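Long-range contacts in PfkB family carbohydrate kinase (Listeria grayi DSM 20601, PDB 4GM6), which probably transfers a phosphate group from ATP to a sugar or sugar-acid substrate, as kinases of the PfkB (ribokinase-like) family do: residues Asn61-Leu69 / Asp329-Ile338; Arg254-Gln265 / Ser277-Arg288. All blocks are in the same frame, centred on the assembly; numbering follows the deposited sequence. Where two conformers were deposited one is given.

How the contacts relate
Following the chain from the N terminus, residues 61-69 come first, on helix 58-68, and wait about 260 residues for their partner: contact 1 closes only when 329-338 returns alongside that helix and leads into helix 335-344. Contact 2 lies wholly inside this large loop. Its segments, 254-265 and 277-288, are 12 residues apart and pair across the hairpin at one edge of the nine-stranded sheet. The two contacts are therefore nested, with centres about 20 Å apart and nearest atoms about 5 Å apart. Arg36 links the two regions, with salt bridges to Asp329 of contact 1 and to Asp287, a residue of 277-288 that does not itself touch 254-265. Both also touch the second subunit.

Contact 1. Residues Asn61-Leu69 / Asp329-Ile338; sequences NVAVNLSKL and DINPFDEKTI
Lys68 lies over the backbone of Asn331-Phe333. Lys68 CB approaches Phe333 O (4.0 Å) and Lys68 CG rests against Asn331 O (3.4 Å). A bend at chi2 (-69°) carries Lys68 CD past the same carbonyl, Lys68 CE continues to Pro332 CA at 4.1 Å, and a second bend at chi4 turns NZ to His95 ND1. One turn earlier in the helix, Asn65 grips the incoming chain by its amide: Asn331 N donates to Asn65 OD1 in a nearly straight bond (2.9 Å, 168°), coming in at a tilt to the carbonyl plane. The other end, Asn65 ND2, reaches Asp329 O through a water, so the one amide holds the loop at two points. Asn61 ND2 donates to the anti side of Asp329 OD2 at 3.1 Å, while Asp329 OD1 pairs with Arg36. Between the two asparagines, Val64 CG1 packs on Ile330 CG2 (3.7 Å). At the far end Leu69 CD2 meets Glu335 CB, and Asp334 caps helix 335-344, its OD1 accepting from Thr337 N and OG1. Asn61 ND2 also bonds Asp293 OD2, in a Gly-Gly-Gly-Asp sequence that resembles the second PfkB signature, whose aspartate is the catalytic base in characterised relatives. The arrangement is thus consistent with the core of a ribokinase-like fold, where helix 58-68 and the returning C-terminal loop meet beside the signature aspartate.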
loop_
_atom_site.group_PDB
_atom_site.type_symbol
_atom_site.label_atom_id
_atom_site.label_comp_id
_atom_site.label_asym_id
_atom_site.label_seq_id
_atom_site.Cartn_x
_atom_site.Cartn_y
_atom_site.Cartn_z
ATOM N N ASN C 61 -27.533 -4.910 1.125
ATOM C CA ASN C 61 -26.704 -5.784 1.946
ATOM C C ASN C 61 -27.533 -6.994 2.364
ATOM O O ASN C 61 -27.063 -8.138 2.328
ATOM C CB ASN C 61 -26.199 -5.063 3.195
ATOM C CG ASN C 61 -25.273 -3.912 2.878
ATOM O OD1 ASN C 61 -24.748 -3.797 1.772
ATOM N ND2 ASN C 61 -25.074 -3.038 3.861
ATOM N N VAL C 62 -28.782 -6.742 2.754
ATOM C CA VAL C 62 -29.641 -7.840 3.119
ATOM C C VAL C 62 -29.771 -8.813 1.952
ATOM O O VAL C 62 -29.721 -10.030 2.148
ATOM C CB VAL C 62 -31.012 -7.365 3.641
ATOM C CG1 VAL C 62 -32.009 -8.520 3.645
ATOM C CG2 VAL C 62 -30.839 -6.797 5.043
ATOM N N ALA C 63 -29.917 -8.283 0.740
ATOM C CA ALA C 63 -30.044 -9.128 -0.447
ATOM C C ALA C 63 -28.799 -9.983 -0.664
ATOM O O ALA C 63 -28.899 -11.185 -0.871
ATOM C CB ALA C 63 -30.329 -8.281 -1.685
ATOM N N VAL C 64 -27.627 -9.360 -0.638
ATOM C CA VAL C 64 -26.381 -10.105 -0.806
ATOM C C VAL C 64 -26.245 -11.195 0.266
ATOM O O VAL C 64 -25.903 -12.332 -0.039
ATOM C CB VAL C 64 -25.147 -9.164 -0.787
ATOM C CG1 VAL C 64 -23.842 -9.940 -0.594
ATOM C CG2 VAL C 64 -25.098 -8.334 -2.061
ATOM N N ASN C 65 -26.502 -10.848 1.523
ATOM C CA ASN C 65 -26.333 -11.812 2.600
ATOM C C ASN C 65 -27.305 -12.987 2.472
ATOM O O ASN C 65 -26.930 -14.130 2.747
ATOM C CB ASN C 65 -26.448 -11.141 3.975
ATOM C CG ASN C 65 -25.409 -10.060 4.186
ATOM O OD1 ASN C 65 -24.342 -10.078 3.572
ATOM N ND2 ASN C 65 -25.710 -9.117 5.074
ATOM N N LEU C 66 -28.541 -12.718 2.044
ATOM C CA LEU C 66 -29.508 -13.802 1.819
ATOM C C LEU C 66 -28.982 -14.733 0.741
ATOM O O LEU C 66 -29.047 -15.957 0.872
ATOM C CB LEU C 66 -30.907 -13.273 1.423
ATOM C CG LEU C 66 -31.761 -12.847 2.621
ATOM C CD1 LEU C 66 -33.050 -12.153 2.204
ATOM C CD2 LEU C 66 -32.059 -14.036 3.522
ATOM N N SER C 67 -28.463 -14.139 -0.327
ATOM C CA SER C 67 -27.945 -14.907 -1.444
ATOM C C SER C 67 -26.756 -15.768 -1.011
ATOM O O SER C 67 -26.534 -16.858 -1.543
ATOM C CB SER C 67 -27.520 -13.963 -2.565
ATOM O OG SER C 67 -26.922 -14.679 -3.629
ATOM N N LYS C 68 -25.987 -15.270 -0.048
ATOM C CA LYS C 68 -24.872 -16.032 0.492
ATOM C C LYS C 68 -25.403 -17.314 1.116
ATOM O O LYS C 68 -24.711 -18.332 1.163
ATOM C CB LYS C 68 -24.123 -15.224 1.551
ATOM C CG LYS C 68 -23.132 -14.217 0.992
ATOM C CD LYS C 68 -21.940 -14.901 0.334
ATOM C CE LYS C 68 -20.977 -13.867 -0.255
ATOM N NZ LYS C 68 -21.299 -13.476 -1.663
ATOM N N LEU C 69 -26.635 -17.249 1.603
ATOM C CA LEU C 69 -27.241 -18.371 2.311
ATOM C C LEU C 69 -28.142 -19.225 1.419
ATOM O O LEU C 69 -28.905 -20.056 1.912
ATOM C CB LEU C 69 -28.033 -17.865 3.517
ATOM C CG LEU C 69 -27.181 -17.162 4.574
ATOM C CD1 LEU C 69 -28.058 -16.443 5.582
ATOM C CD2 LEU C 69 -26.289 -18.168 5.266
ATOM N N ASP C 329 -19.346 -3.977 3.516
ATOM C CA ASP C 329 -20.746 -3.940 3.945
ATOM C C ASP C 329 -21.421 -5.292 4.015
ATOM O O ASP C 329 -22.443 -5.434 4.668
ATOM C CB ASP C 329 -21.567 -3.069 2.996
ATOM C CG ASP C 329 -21.593 -1.630 3.420
ATOM O OD1 ASP C 329 -20.514 -1.084 3.747
ATOM O OD2 ASP C 329 -22.708 -1.055 3.447
ATOM N N ILE C 330 -20.876 -6.282 3.335
ATOM C CA ILE C 330 -21.569 -7.553 3.229
ATOM C C ILE C 330 -20.857 -8.659 4.004
ATOM O O ILE C 330 -19.662 -8.568 4.286
ATOM C CB ILE C 330 -21.760 -7.951 1.751
ATOM C CG1 ILE C 330 -20.399 -8.121 1.072
ATOM C CG2 ILE C 330 -22.578 -6.886 1.019
ATOM C CD1 ILE C 330 -19.875 -9.540 1.130
ATOM N N ASN C 331 -21.615 -9.693 4.347
ATOM C CA ASN C 331 -21.137 -10.825 5.133
ATOM C C ASN C 331 -20.724 -11.929 4.179
ATOM O O ASN C 331 -21.538 -12.402 3.397
ATOM C CB ASN C 331 -22.263 -11.318 6.064
ATOM C CG ASN C 331 -21.737 -11.925 7.353
ATOM O OD1 ASN C 331 -20.557 -11.789 7.692
ATOM N ND2 ASN C 331 -22.621 -12.570 8.099
ATOM N N PRO C 332 -19.443 -12.335 4.219
ATOM C CA PRO C 332 -18.894 -13.256 3.232
ATOM C C PRO C 332 -19.053 -14.735 3.572
ATOM O O PRO C 332 -18.649 -15.585 2.788
ATOM C CB PRO C 332 -17.397 -12.897 3.227
ATOM C CG PRO C 332 -17.134 -12.463 4.643
ATOM C CD PRO C 332 -18.411 -11.820 5.136
ATOM N N PHE C 333 -19.634 -15.050 4.722
ATOM C CA PHE C 333 -19.584 -16.419 5.205
ATOM C C PHE C 333 -20.727 -17.259 4.668
ATOM O O PHE C 333 -21.853 -16.760 4.510
ATOM C CB PHE C 333 -19.569 -16.432 6.738
ATOM C CG PHE C 333 -18.480 -15.589 7.328
ATOM C CD1 PHE C 333 -17.160 -16.007 7.289
ATOM C CD2 PHE C 333 -18.771 -14.365 7.892
ATOM C CE1 PHE C 333 -16.155 -15.218 7.816
ATOM C CE2 PHE C 333 -17.772 -13.576 8.423
ATOM C CZ PHE C 333 -16.470 -13.999 8.386
ATOM N N ASP C 334 -20.449 -18.528 4.378
ATOM C CA ASP C 334 -21.532 -19.449 4.056
ATOM C C ASP C 334 -22.216 -19.971 5.315
ATOM O O ASP C 334 -21.731 -19.776 6.444
ATOM C CB ASP C 334 -21.079 -20.605 3.161
ATOM C CG ASP C 334 -20.069 -21.502 3.828
ATOM O OD1 ASP C 334 -19.974 -21.499 5.079
ATOM O OD2 ASP C 334 -19.363 -22.213 3.085
ATOM N N GLU C 335 -23.353 -20.626 5.111
ATOM C CA GLU C 335 -24.184 -21.082 6.217
ATOM C C GLU C 335 -23.440 -22.023 7.167
ATOM O O GLU C 335 -23.537 -21.891 8.387
ATOM C CB GLU C 335 -25.453 -21.767 5.704
ATOM C CG GLU C 335 -26.291 -22.333 6.840
ATOM C CD GLU C 335 -27.595 -22.967 6.382
ATOM O OE1 GLU C 335 -27.916 -22.901 5.182
ATOM O OE2 GLU C 335 -28.305 -23.527 7.238
ATOM N N LYS C 336 -22.711 -22.977 6.604
ATOM C CA LYS C 336 -21.988 -23.966 7.408
ATOM C C LYS C 336 -20.974 -23.287 8.338
ATOM O O LYS C 336 -20.870 -23.618 9.521
ATOM C CB LYS C 336 -21.312 -24.979 6.481
ATOM C CG LYS C 336 -20.006 -25.552 6.989
ATOM C CD LYS C 336 -20.197 -26.960 7.495
ATOM C CE LYS C 336 -18.855 -27.605 7.794
ATOM N NZ LYS C 336 -19.060 -28.856 8.563
ATOM N N THR C 337 -20.243 -22.320 7.801
ATOM C CA THR C 337 -19.280 -21.574 8.585
ATOM C C THR C 337 -19.959 -20.878 9.758
ATOM O O THR C 337 -19.466 -20.908 10.881
ATOM C CB THR C 337 -18.582 -20.520 7.722
ATOM O OG1 THR C 337 -17.905 -21.174 6.644
ATOM C CG2 THR C 337 -17.589 -19.735 8.549
ATOM N N ILE C 338 -21.098 -20.255 9.493
ATOM C CA ILE C 338 -21.856 -19.559 10.529
ATOM C C ILE C 338 -22.419 -20.539 11.558
ATOM O O ILE C 338 -22.287 -20.337 12.772
ATOM C CB ILE C 338 -22.997 -18.726 9.900
ATOM C CG1 ILE C 338 -22.414 -17.639 8.975
ATOM C CG2 ILE C 338 -23.855 -18.083 10.977
ATOM C CD1 ILE C 338 -23.448 -16.998 8.065
HETATM O O HOH W 1 -23.629 -7.361 6.152
HETATM O O HOH W 2 -24.628 -20.880 2.778
#

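Contact 2. Residues Arg254-Gln265 / Ser277-Arg288; sequences RTVISASHHLLQ and SEEYAIYPIVDR
Ile285 CD1 sits squarely over one face of the His262 ring, 3.4 Å from its centroid and 12° off the normal, a CH-pi contact. The edge of the same ring is met by Arg288, whose NH1 comes within 3.5 Å of His262 CE1 with the guanidinium nearly perpendicular to the imidazole. A bend at chi3 turns the Arg288 guanidinium across that of Arg254, on which it stacks, centres 4.1 Å apart and planes 24° from parallel. Two like charges so close would be expected to cost energy. Arg254 is fixed in rotation by NH1, which donates in plane to His262 ND1 at 2.9 Å and also bonds His324 NE2, while Leu264 CD1 covers the guanidinium face away from Arg288. A water accepts from Arg288 NH1 and, weakly, from His262 NE2.

Beneath this cluster the backbones form an antiparallel hairpin, strands 261-270 and 273-282, at the edge of the large sheet of the ribokinase-like fold. His262-Ile282 and Leu264-Tyr280 are hydrogen-bonded pairs, and Leu263-Ala281 between them is a non-hydrogen-bonded pair that turns its side chains to the other face, where Leu263 CD2 touches Ala281 CB. Toward the start of 277-288, the extended Gln265 side chain reaches Ser277 O with NE2 (3.1 Å, 168°).

Beyond the other end of the paired strands, Ser260 O receives a CA-H...O contact from Pro284 CA at 3.3 Å, just after the cis peptide. The type I turn Ser258-His261, which contains Ser260, is shaped by Ser258, whose OG accepts from Ser260 N in an ST turn, and by a classic bulge in which Ile257 and Ser258 face His261. Farther out, Leu120 of the second subunit packs on Tyr280 and Ile282, and Pro284 of the third subunit packs on Ser260.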
loop_
_atom_site.group_PDB
_atom_site.type_symbol
_atom_site.label_atom_id
_atom_site.label_comp_id
_atom_site.label_asym_id
_atom_site.label_seq_id
_atom_site.Cartn_x
_atom_site.Cartn_y
_atom_site.Cartn_z
ATOM N N ARG C 254 -27.031 -4.009 21.655
ATOM C CA ARG C 254 -25.634 -3.660 21.519
ATOM C C ARG C 254 -25.188 -2.833 22.716
ATOM O O ARG C 254 -25.759 -1.786 23.017
ATOM C CB ARG C 254 -25.411 -2.880 20.220
ATOM C CG ARG C 254 -23.948 -2.663 19.873
ATOM C CD ARG C 254 -23.815 -1.783 18.649
ATOM N NE ARG C 254 -24.321 -2.440 17.446
ATOM C CZ ARG C 254 -23.598 -3.227 16.662
ATOM N NH1 ARG C 254 -22.314 -3.466 16.949
ATOM N NH2 ARG C 254 -24.161 -3.768 15.584
ATOM N N THR C 255 -24.170 -3.314 23.410
ATOM C CA THR C 255 -23.605 -2.555 24.505
ATOM C C THR C 255 -22.273 -1.995 24.038
ATOM O O THR C 255 -21.298 -2.726 23.897
ATOM C CB THR C 255 -23.405 -3.438 25.734
ATOM O OG1 THR C 255 -24.601 -4.198 25.949
ATOM C CG2 THR C 255 -23.109 -2.594 26.967
ATOM N N VAL C 256 -22.246 -0.698 23.777
ATOM C CA VAL C 256 -21.036 -0.044 23.298
ATOM C C VAL C 256 -20.125 0.313 24.467
ATOM O O VAL C 256 -20.446 1.187 25.268
ATOM C CB VAL C 256 -21.396 1.212 22.499
ATOM C CG1 VAL C 256 -20.157 1.819 21.867
ATOM C CG2 VAL C 256 -22.421 0.866 21.429
ATOM N N ILE C 257 -18.999 -0.385 24.590
ATOM C CA ILE C 257 -18.021 -0.037 25.614
ATOM C C ILE C 257 -17.047 0.983 25.023
ATOM O O ILE C 257 -16.716 1.978 25.662
ATOM C CB ILE C 257 -17.292 -1.281 26.149
ATOM C CG1 ILE C 257 -18.285 -2.166 26.909
ATOM C CG2 ILE C 257 -16.121 -0.898 27.046
ATOM C CD1 ILE C 257 -17.664 -3.392 27.529
ATOM N N SER C 258 -16.608 0.744 23.789
ATOM C CA SER C 258 -15.814 1.717 23.068
ATOM C C SER C 258 -16.044 1.440 21.599
ATOM O O SER C 258 -16.853 0.580 21.254
ATOM C CB SER C 258 -14.327 1.568 23.402
ATOM O OG SER C 258 -13.803 0.377 22.839
ATOM N N ALA C 259 -15.335 2.161 20.739
ATOM C CA ALA C 259 -15.419 1.930 19.309
ATOM C C ALA C 259 -14.767 0.597 18.915
ATOM O O ALA C 259 -14.945 0.132 17.790
ATOM C CB ALA C 259 -14.781 3.081 18.553
ATOM N N SER C 260 -14.030 -0.015 19.846
ATOM C CA SER C 260 -13.331 -1.280 19.594
ATOM C C SER C 260 -13.875 -2.441 20.437
ATOM O O SER C 260 -13.361 -3.551 20.379
ATOM C CB SER C 260 -11.811 -1.140 19.862
ATOM O OG SER C 260 -11.201 -0.273 18.938
ATOM N N HIS C 261 -14.910 -2.192 21.228
ATOM C CA HIS C 261 -15.378 -3.212 22.143
ATOM C C HIS C 261 -16.881 -3.089 22.357
ATOM O O HIS C 261 -17.344 -2.177 23.039
ATOM C CB HIS C 261 -14.619 -3.100 23.464
ATOM C CG HIS C 261 -14.903 -4.206 24.429
ATOM N ND1 HIS C 261 -14.317 -4.272 25.673
ATOM C CD2 HIS C 261 -15.707 -5.291 24.335
ATOM C CE1 HIS C 261 -14.743 -5.353 26.306
ATOM N NE2 HIS C 261 -15.575 -5.999 25.507
ATOM N N HIS C 262 -17.629 -4.007 21.748
ATOM C CA HIS C 262 -19.083 -4.062 21.865
ATOM C C HIS C 262 -19.488 -5.419 22.438
ATOM O O HIS C 262 -18.806 -6.422 22.215
ATOM C CB HIS C 262 -19.744 -3.950 20.487
ATOM C CG HIS C 262 -19.650 -2.595 19.854
ATOM N ND1 HIS C 262 -20.334 -2.273 18.700
ATOM C CD2 HIS C 262 -18.976 -1.478 20.215
ATOM C CE1 HIS C 262 -20.048 -1.030 18.352
ATOM N NE2 HIS C 262 -19.239 -0.520 19.264
ATOM N N LEU C 263 -20.612 -5.445 23.152
ATOM C CA LEU C 263 -21.305 -6.681 23.471
ATOM C C LEU C 263 -22.515 -6.751 22.542
ATOM O O LEU C 263 -23.152 -5.737 22.263
ATOM C CB LEU C 263 -21.762 -6.689 24.935
ATOM C CG LEU C 263 -20.721 -6.348 26.009
ATOM C CD1 LEU C 263 -21.340 -6.442 27.410
ATOM C CD2 LEU C 263 -19.501 -7.247 25.889
ATOM N N LEU C 264 -22.818 -7.940 22.038
ATOM C CA LEU C 264 -23.904 -8.089 21.083
ATOM C C LEU C 264 -24.694 -9.327 21.424
ATOM O O LEU C 264 -24.124 -10.395 21.619
ATOM C CB LEU C 264 -23.358 -8.234 19.665
ATOM C CG LEU C 264 -24.406 -8.036 18.572
ATOM C CD1 LEU C 264 -24.675 -6.545 18.392
ATOM C CD2 LEU C 264 -23.920 -8.645 17.269
ATOM N N GLN C 265 -26.010 -9.173 21.482
ATOM C CA GLN C 265 -26.903 -10.244 21.871
ATOM C C GLN C 265 -28.146 -10.090 21.009
ATOM O O GLN C 265 -28.696 -8.992 20.889
ATOM C CB GLN C 265 -27.257 -10.127 23.354
ATOM C CG GLN C 265 -28.281 -11.147 23.843
ATOM C CD GLN C 265 -28.450 -11.126 25.350
ATOM O OE1 GLN C 265 -28.671 -10.074 25.947
ATOM N NE2 GLN C 265 -28.359 -12.297 25.972
ATOM N N SER C 277 -30.052 -14.871 22.341
ATOM C CA SER C 277 -28.842 -15.637 22.055
ATOM C C SER C 277 -27.896 -15.534 23.246
ATOM O O SER C 277 -28.221 -14.873 24.227
ATOM C CB SER C 277 -28.157 -15.056 20.826
ATOM O OG SER C 277 -27.530 -13.818 21.137
ATOM N N GLU C 278 -26.726 -16.159 23.176
ATOM C CA GLU C 278 -25.697 -15.846 24.171
ATOM C C GLU C 278 -25.285 -14.400 23.901
ATOM O O GLU C 278 -25.570 -13.860 22.828
ATOM C CB GLU C 278 -24.487 -16.794 24.086
ATOM C CG GLU C 278 -23.430 -16.387 23.050
ATOM C CD GLU C 278 -22.108 -17.154 23.168
ATOM O OE1 GLU C 278 -21.040 -16.510 23.332
ATOM O OE2 GLU C 278 -22.131 -18.401 23.093
ATOM N N GLU C 279 -24.647 -13.751 24.867
ATOM C CA GLU C 279 -24.109 -12.427 24.608
ATOM C C GLU C 279 -22.645 -12.555 24.186
ATOM O O GLU C 279 -21.849 -13.154 24.903
ATOM C CB GLU C 279 -24.222 -11.549 25.844
ATOM C CG GLU C 279 -23.965 -10.077 25.579
ATOM C CD GLU C 279 -24.468 -9.204 26.716
ATOM O OE1 GLU C 279 -23.832 -9.209 27.792
ATOM O OE2 GLU C 279 -25.500 -8.519 26.536
ATOM N N TYR C 280 -22.313 -12.022 23.016
ATOM C CA TYR C 280 -20.932 -12.044 22.504
ATOM C C TYR C 280 -20.160 -10.793 22.876
ATOM O O TYR C 280 -20.692 -9.681 22.829
ATOM C CB TYR C 280 -20.916 -12.133 20.977
ATOM C CG TYR C 280 -21.377 -13.450 20.425
ATOM C CD1 TYR C 280 -20.489 -14.505 20.267
ATOM C CD2 TYR C 280 -22.699 -13.640 20.057
ATOM C CE1 TYR C 280 -20.909 -15.717 19.761
ATOM C CE2 TYR C 280 -23.131 -14.849 19.553
ATOM C CZ TYR C 280 -22.230 -15.878 19.403
ATOM O OH TYR C 280 -22.646 -17.075 18.899
ATOM N N ALA C 281 -18.895 -10.980 23.229
ATOM C CA ALA C 281 -17.977 -9.873 23.395
ATOM C C ALA C 281 -17.139 -9.772 22.123
ATOM O O ALA C 281 -16.459 -10.718 21.751
ATOM C CB ALA C 281 -17.106 -10.098 24.617
ATOM N N ILE C 282 -17.218 -8.632 21.444
ATOM C CA ILE C 282 -16.499 -8.426 20.199
ATOM C C ILE C 282 -15.415 -7.385 20.399
ATOM O O ILE C 282 -15.717 -6.218 20.650
ATOM C CB ILE C 282 -17.456 -7.946 19.090
ATOM C CG1 ILE C 282 -18.631 -8.931 18.950
ATOM C CG2 ILE C 282 -16.704 -7.733 17.788
ATOM C CD1 ILE C 282 -19.715 -8.479 17.980
ATOM N N TYR C 283 -14.154 -7.794 20.255
ATOM C CA TYR C 283 -13.036 -6.872 20.366
ATOM C C TYR C 283 -11.771 -7.506 19.794
ATOM O O TYR C 283 -11.497 -8.667 20.062
ATOM C CB TYR C 283 -12.803 -6.482 21.831
ATOM C CG TYR C 283 -11.443 -5.867 22.058
ATOM C CD1 TYR C 283 -10.360 -6.658 22.413
ATOM C CD2 TYR C 283 -11.234 -4.498 21.888
ATOM C CE1 TYR C 283 -9.108 -6.106 22.609
ATOM C CE2 TYR C 283 -9.991 -3.936 22.093
ATOM C CZ TYR C 283 -8.928 -4.749 22.447
ATOM O OH TYR C 283 -7.681 -4.215 22.641
ATOM N N PRO C 284 -11.019 -6.751 18.970
ATOM C CA PRO C 284 -11.375 -5.390 18.533
ATOM C C PRO C 284 -12.492 -5.477 17.503
ATOM O O PRO C 284 -12.979 -6.567 17.213
ATOM C CB PRO C 284 -10.080 -4.884 17.877
ATOM C CG PRO C 284 -9.444 -6.130 17.332
ATOM C CD PRO C 284 -9.784 -7.231 18.321
ATOM N N ILE C 285 -12.921 -4.339 16.971
ATOM C CA ILE C 285 -13.921 -4.337 15.912
ATOM C C ILE C 285 -13.266 -3.952 14.593
ATOM O O ILE C 285 -12.675 -2.884 14.494
ATOM C CB ILE C 285 -15.084 -3.388 16.244
ATOM C CG1 ILE C 285 -15.821 -3.939 17.466
ATOM C CG2 ILE C 285 -16.017 -3.262 15.045
ATOM C CD1 ILE C 285 -16.927 -3.057 18.008
ATOM N N VAL C 286 -13.365 -4.817 13.585
ATOM C CA VAL C 286 -12.799 -4.502 12.270
ATOM C C VAL C 286 -13.687 -3.510 11.514
ATOM O O VAL C 286 -13.228 -2.450 11.092
ATOM C CB VAL C 286 -12.550 -5.765 11.417
ATOM C CG1 VAL C 286 -12.140 -5.388 9.993
ATOM C CG2 VAL C 286 -11.441 -6.615 12.039
ATOM N N ASP C 287 -14.968 -3.844 11.364
ATOM C CA ASP C 287 -15.885 -2.990 10.633
ATOM C C ASP C 287 -17.313 -3.374 11.015
ATOM O O ASP C 287 -17.841 -4.367 10.520
ATOM C CB ASP C 287 -15.704 -3.193 9.127
ATOM C CG ASP C 287 -16.434 -2.130 8.298
ATOM O OD1 ASP C 287 -17.278 -1.426 8.880
ATOM O OD2 ASP C 287 -16.146 -1.995 7.082
ATOM N N ARG C 288 -17.931 -2.596 11.895
ATOM C CA ARG C 288 -19.312 -2.875 12.330
ATOM C C ARG C 288 -20.356 -2.598 11.251
ATOM O O ARG C 288 -21.524 -2.980 11.414
ATOM C CB ARG C 288 -19.680 -2.047 13.562
ATOM C CG ARG C 288 -19.873 -0.563 13.248
ATOM C CD ARG C 288 -20.373 0.213 14.458
ATOM N NE ARG C 288 -21.825 0.073 14.635
ATOM C CZ ARG C 288 -22.516 0.629 15.626
ATOM N NH1 ARG C 288 -21.895 1.363 16.543
ATOM N NH2 ARG C 288 -23.830 0.451 15.701
HETATM O O HOH W 3 -25.529 -6.264 24.539
HETATM O O HOH W 4 -11.077 -1.694 16.651
HETATM O O HOH W 5 -19.038 2.092 17.161
#